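PDB 6PB3: rhizobiales Sp. Pch2 from Marine metagenome, which is a TRIP13-like AAA+ ATPase that probably remodels HORMA domain proteins and so regulates cGAS-like signalling in bacteriophage immunity. Local coordinates for residues Gln273-Ile276 against Pro277-Leu281; Ser247-Glu250 against Gly251-Ala255. One frame throughout, in Å; residues are numbered along the deposited sequence.

Contact 1: Gln273-Ile276 against Pro277-Leu281; sequences QRLI and PSIVL
Leu275 lays its CD1 methyl against the end of Ile279, one turn further along helix 268-283, with 3.6 Å between Leu275 CD1 and Ile279 CD1. Ile279 CD1 also lies 3.8 Å from Leu275 CG, resting on the leucine's branch point as well as on its CD1 methyl. Leu275 reaches this place because its CG lies anti to the backbone N (chi1 173°), on the side of the carbonyl carbon. The backbones of the two residues are joined by the usual helical bond, Ile279 N to Leu275 O.

Around Pro277 the helix is irregular. A wider, pi-type turn runs through 273-275, and the proline nitrogen, having no hydrogen to give, makes no bond to the preceding turn; the helix kinks here. The ring stands where an N-H would otherwise point, with Pro277 CD 3.4 Å from Arg274 O and Pro277 CG near Gln273 O. Arg274 O is nevertheless gripped twice from Ser278: Ser278 N approaches at 3.1 Å, and the hydroxyl OG donates at 2.8 Å from above the carbonyl plane, 38° out of it. Ser278 OG can fold back over its own turn because it stands beside its backbone N (chi1 -61°). The i to i+4 pattern is back from Ser278 N onward, and Val280 N continues it to Ile276 O at 3.1 Å.

All the touching residues are buried. Leu275, Ser278 and Ile279 face helix 291-300, whereas Ile276 turns to Val234 and Thr238 of helix 228-239. Gln273, its OE1 hydrogen-bonded to Ser269 OG, and Arg274, salt-bridged to Asp270, both reach a second subunit, where Arg274 hydrogen-bonds Thr222 of that subunit; the kinked helix thus lies between helices of its own chain and the subunit interface.

Contact 2: Ser247-Glu250 against Gly251-Ala255; sequences SQIE and GLVAA
Val253 places its CG2 methyl 3.2 Å from Ile249 O, beside the bond that Val253 N makes to the same oxygen. That bond is 2.8 Å from Val253 N to Ile249 O and nearly straight at the acceptor, with a C=O...N angle of 161°. The methyl comes over this carbonyl because CG2 stands on the side of the valine's own backbone N, CG1 being anti to it (chi1 170°). Between the side chains themselves the touch is light: Ile249 CG2 and Val253 CG2 are 4.1 Å apart.

Four successive i to i+4 bonds satisfy the carbonyls of 247-250. The first two are longer than the next two: 3.2 Å from Gly251 N to Ser247 O and 3.3 Å from Leu252 N to Gln248 O, whereas Ala254 N reaches Glu250 O at 2.8 Å. At the C-terminal end Thr256 OG1 hydrogen-bonds with the carbonyls of Leu252 and Val253, and Arg231 adds a bond to Val253 O.

Glu250 OE2 forms a salt bridge with Arg232 NH1 on helix 228-239. At the N-terminal end of the helix, Thr245 OG1 hydrogen-bonds Gln248 N. Leu252 also touches Ala298 of helix 291-300.

Helix 228-239 thus meets this turn in two ways: Leu252 and Val253 pack on Ile235, while Arg232 pairs with the Glu250 carboxylate and Arg231 with a main-chain carbonyl, which probably helps fix how helix 246-255 lies against it.

Neither contact closes a long loop: each lies within one helix, between adjoining segments. Following the chain from the N terminus, contact 2 on helix 246-255 comes first and is complete before contact 1 opens on helix 268-283, so the two are in series and neither nest nor cross. Their centres are 15 Å apart and their nearest atoms about 5 Å, without touching. Helices 228-239 and 291-300 connect them, since both receive side chains from each contact, and Thr256, just after contact 2, touches Leu275 of contact 1. Together these four helices form a helical bundle consistent with the small domain of an AAA+ ATPase; of the two contacts, only contact 1 meets another subunit.

Contact 1: Gln273-Ile276 against Pro277-Leu281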
loop_
_atom_site.group_PDB
_atom_site.type_symbol
_atom_site.label_atom_id
_atom_site.label_comp_id
_atom_site.label_asym_id
_atom_site.label_seq_id
_atom_site.Cartn_x
_atom_site.Cartn_y
_atom_site.Cartn_z
ATOM N N GLN A 273 2.810 29.337 8.319
ATOM C CA GLN A 273 4.223 29.061 8.069
ATOM C C GLN A 273 4.649 29.267 6.619
ATOM O O GLN A 273 5.859 29.230 6.334
ATOM C CB GLN A 273 4.555 27.623 8.502
ATOM C CG GLN A 273 4.341 27.368 10.030
ATOM C CD GLN A 273 4.650 25.927 10.398
ATOM O OE1 GLN A 273 3.821 25.043 10.207
ATOM N NE2 GLN A 273 5.853 25.680 10.884
ATOM N N ARG A 274 3.710 29.468 5.689
ATOM C CA ARG A 274 4.089 29.743 4.302
ATOM C C ARG A 274 3.520 31.063 3.809
ATOM O O ARG A 274 4.293 31.970 3.484
ATOM C CB ARG A 274 3.656 28.592 3.375
ATOM C CG ARG A 274 4.220 27.217 3.771
ATOM C CD ARG A 274 3.559 26.063 3.005
ATOM N NE ARG A 274 3.794 26.129 1.559
ATOM C CZ ARG A 274 2.975 25.611 0.646
ATOM N NH1 ARG A 274 1.855 24.994 1.028
ATOM N NH2 ARG A 274 3.269 25.711 -0.649
ATOM N N LEU A 275 2.192 31.214 3.776
ATOM C CA LEU A 275 1.618 32.353 3.075
ATOM C C LEU A 275 1.889 33.651 3.824
ATOM O O LEU A 275 2.303 34.647 3.225
ATOM C CB LEU A 275 0.118 32.162 2.871
ATOM C CG LEU A 275 -0.614 33.375 2.299
ATOM C CD1 LEU A 275 -0.141 33.763 0.895
ATOM C CD2 LEU A 275 -2.111 33.119 2.311
ATOM N N ILE A 276 1.655 33.668 5.137
ATOM C CA ILE A 276 1.861 34.903 5.904
ATOM C C ILE A 276 3.310 35.386 5.818
ATOM O O ILE A 276 3.530 36.544 5.434
ATOM C CB ILE A 276 1.364 34.735 7.344
ATOM C CG1 ILE A 276 -0.173 34.825 7.404
ATOM C CG2 ILE A 276 1.988 35.814 8.250
ATOM C CD1 ILE A 276 -0.744 34.336 8.723
ATOM N N PRO A 277 4.327 34.567 6.105
ATOM C CA PRO A 277 5.698 35.048 5.907
ATOM C C PRO A 277 5.951 35.560 4.503
ATOM O O PRO A 277 6.583 36.613 4.351
ATOM C CB PRO A 277 6.550 33.804 6.221
ATOM C CG PRO A 277 5.766 32.978 7.103
ATOM C CD PRO A 277 4.316 33.200 6.662
ATOM N N SER A 278 5.473 34.843 3.472
ATOM C CA SER A 278 5.745 35.246 2.096
ATOM C C SER A 278 5.166 36.621 1.811
ATOM O O SER A 278 5.760 37.415 1.080
ATOM C CB SER A 278 5.169 34.223 1.105
ATOM O OG SER A 278 5.750 32.935 1.280
ATOM N N ILE A 279 3.968 36.893 2.323
ATOM C CA ILE A 279 3.350 38.185 2.067
ATOM C C ILE A 279 4.153 39.293 2.732
ATOM O O ILE A 279 4.458 40.319 2.113
ATOM C CB ILE A 279 1.889 38.177 2.537
ATOM C CG1 ILE A 279 1.061 37.320 1.587
ATOM C CG2 ILE A 279 1.358 39.600 2.598
ATOM C CD1 ILE A 279 -0.358 37.145 2.031
ATOM N N VAL A 280 4.535 39.086 3.993
ATOM C CA VAL A 280 5.296 40.099 4.721
ATOM C C VAL A 280 6.674 40.296 4.097
ATOM O O VAL A 280 7.092 41.424 3.804
ATOM C CB VAL A 280 5.412 39.707 6.203
ATOM C CG1 VAL A 280 6.294 40.711 6.935
ATOM C CG2 VAL A 280 4.035 39.611 6.828
ATOM N N LEU A 281 7.409 39.200 3.890
ATOM C CA LEU A 281 8.767 39.319 3.370
ATOM C C LEU A 281 8.779 39.927 1.978
ATOM O O LEU A 281 9.766 40.563 1.583
ATOM C CB LEU A 281 9.445 37.951 3.358
ATOM C CG LEU A 281 9.627 37.322 4.737
ATOM C CD1 LEU A 281 10.383 36.016 4.609
ATOM C CD2 LEU A 281 10.354 38.280 5.650
#

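Contact 2: Ser247-Glu250 against Gly251-Ala255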
loop_
_atom_site.group_PDB
_atom_site.type_symbol
_atom_site.label_atom_id
_atom_site.label_comp_id
_atom_site.label_asym_id
_atom_site.label_seq_id
_atom_site.Cartn_x
_atom_site.Cartn_y
_atom_site.Cartn_z
ATOM N N SER A 247 -12.703 43.580 0.456
ATOM C CA SER A 247 -12.810 42.914 -0.835
ATOM C C SER A 247 -11.510 42.200 -1.190
ATOM O O SER A 247 -11.526 41.078 -1.714
ATOM C CB SER A 247 -13.193 43.937 -1.903
ATOM O OG SER A 247 -13.515 43.305 -3.124
ATOM N N GLN A 248 -10.371 42.823 -0.887
ATOM C CA GLN A 248 -9.084 42.170 -1.110
ATOM C C GLN A 248 -8.865 41.011 -0.144
ATOM O O GLN A 248 -8.250 40.006 -0.513
ATOM C CB GLN A 248 -7.958 43.198 -1.002
ATOM C CG GLN A 248 -7.960 44.242 -2.142
ATOM C CD GLN A 248 -7.088 45.459 -1.859
ATOM O OE1 GLN A 248 -6.863 45.825 -0.704
ATOM N NE2 GLN A 248 -6.594 46.094 -2.923
ATOM N N ILE A 249 -9.389 41.112 1.079
ATOM C CA ILE A 249 -9.305 39.990 2.008
ATOM C C ILE A 249 -10.087 38.797 1.475
ATOM O O ILE A 249 -9.632 37.649 1.557
ATOM C CB ILE A 249 -9.786 40.418 3.406
ATOM C CG1 ILE A 249 -8.709 41.285 4.060
ATOM C CG2 ILE A 249 -10.124 39.193 4.246
ATOM C CD1 ILE A 249 -9.043 41.787 5.446
ATOM N N GLU A 250 -11.263 39.049 0.904
ATOM C CA GLU A 250 -12.080 37.951 0.397
ATOM C C GLU A 250 -11.383 37.236 -0.754
ATOM O O GLU A 250 -11.492 36.011 -0.891
ATOM C CB GLU A 250 -13.449 38.470 -0.034
ATOM C CG GLU A 250 -14.304 38.919 1.128
ATOM C CD GLU A 250 -14.428 37.847 2.200
ATOM O OE1 GLU A 250 -14.730 36.681 1.856
ATOM O OE2 GLU A 250 -14.214 38.168 3.388
ATOM N N GLY A 251 -10.657 37.983 -1.589
ATOM C CA GLY A 251 -9.859 37.348 -2.627
ATOM C C GLY A 251 -8.828 36.389 -2.063
ATOM O O GLY A 251 -8.634 35.290 -2.587
ATOM N N LEU A 252 -8.164 36.781 -0.976
ATOM C CA LEU A 252 -7.179 35.895 -0.366
ATOM C C LEU A 252 -7.844 34.732 0.354
ATOM O O LEU A 252 -7.278 33.638 0.415
ATOM C CB LEU A 252 -6.300 36.671 0.611
ATOM C CG LEU A 252 -5.315 37.701 0.083
ATOM C CD1 LEU A 252 -4.794 38.552 1.239
ATOM C CD2 LEU A 252 -4.167 36.983 -0.618
ATOM N N VAL A 253 -9.035 34.953 0.906
ATOM C CA VAL A 253 -9.821 33.854 1.458
ATOM C C VAL A 253 -10.164 32.848 0.364
ATOM O O VAL A 253 -10.027 31.631 0.537
ATOM C CB VAL A 253 -11.094 34.397 2.129
ATOM C CG1 VAL A 253 -12.036 33.242 2.477
ATOM C CG2 VAL A 253 -10.741 35.200 3.358
ATOM N N ALA A 254 -10.604 33.348 -0.784
ATOM C CA ALA A 254 -10.947 32.462 -1.889
ATOM C C ALA A 254 -9.709 31.772 -2.450
ATOM O O ALA A 254 -9.756 30.582 -2.791
ATOM C CB ALA A 254 -11.678 33.242 -2.986
ATOM N N ALA A 255 -8.591 32.496 -2.546
ATOM C CA ALA A 255 -7.382 31.907 -3.103
ATOM C C ALA A 255 -6.802 30.827 -2.206
ATOM O O ALA A 255 -6.039 29.985 -2.688
ATOM C CB ALA A 255 -6.335 32.993 -3.356
#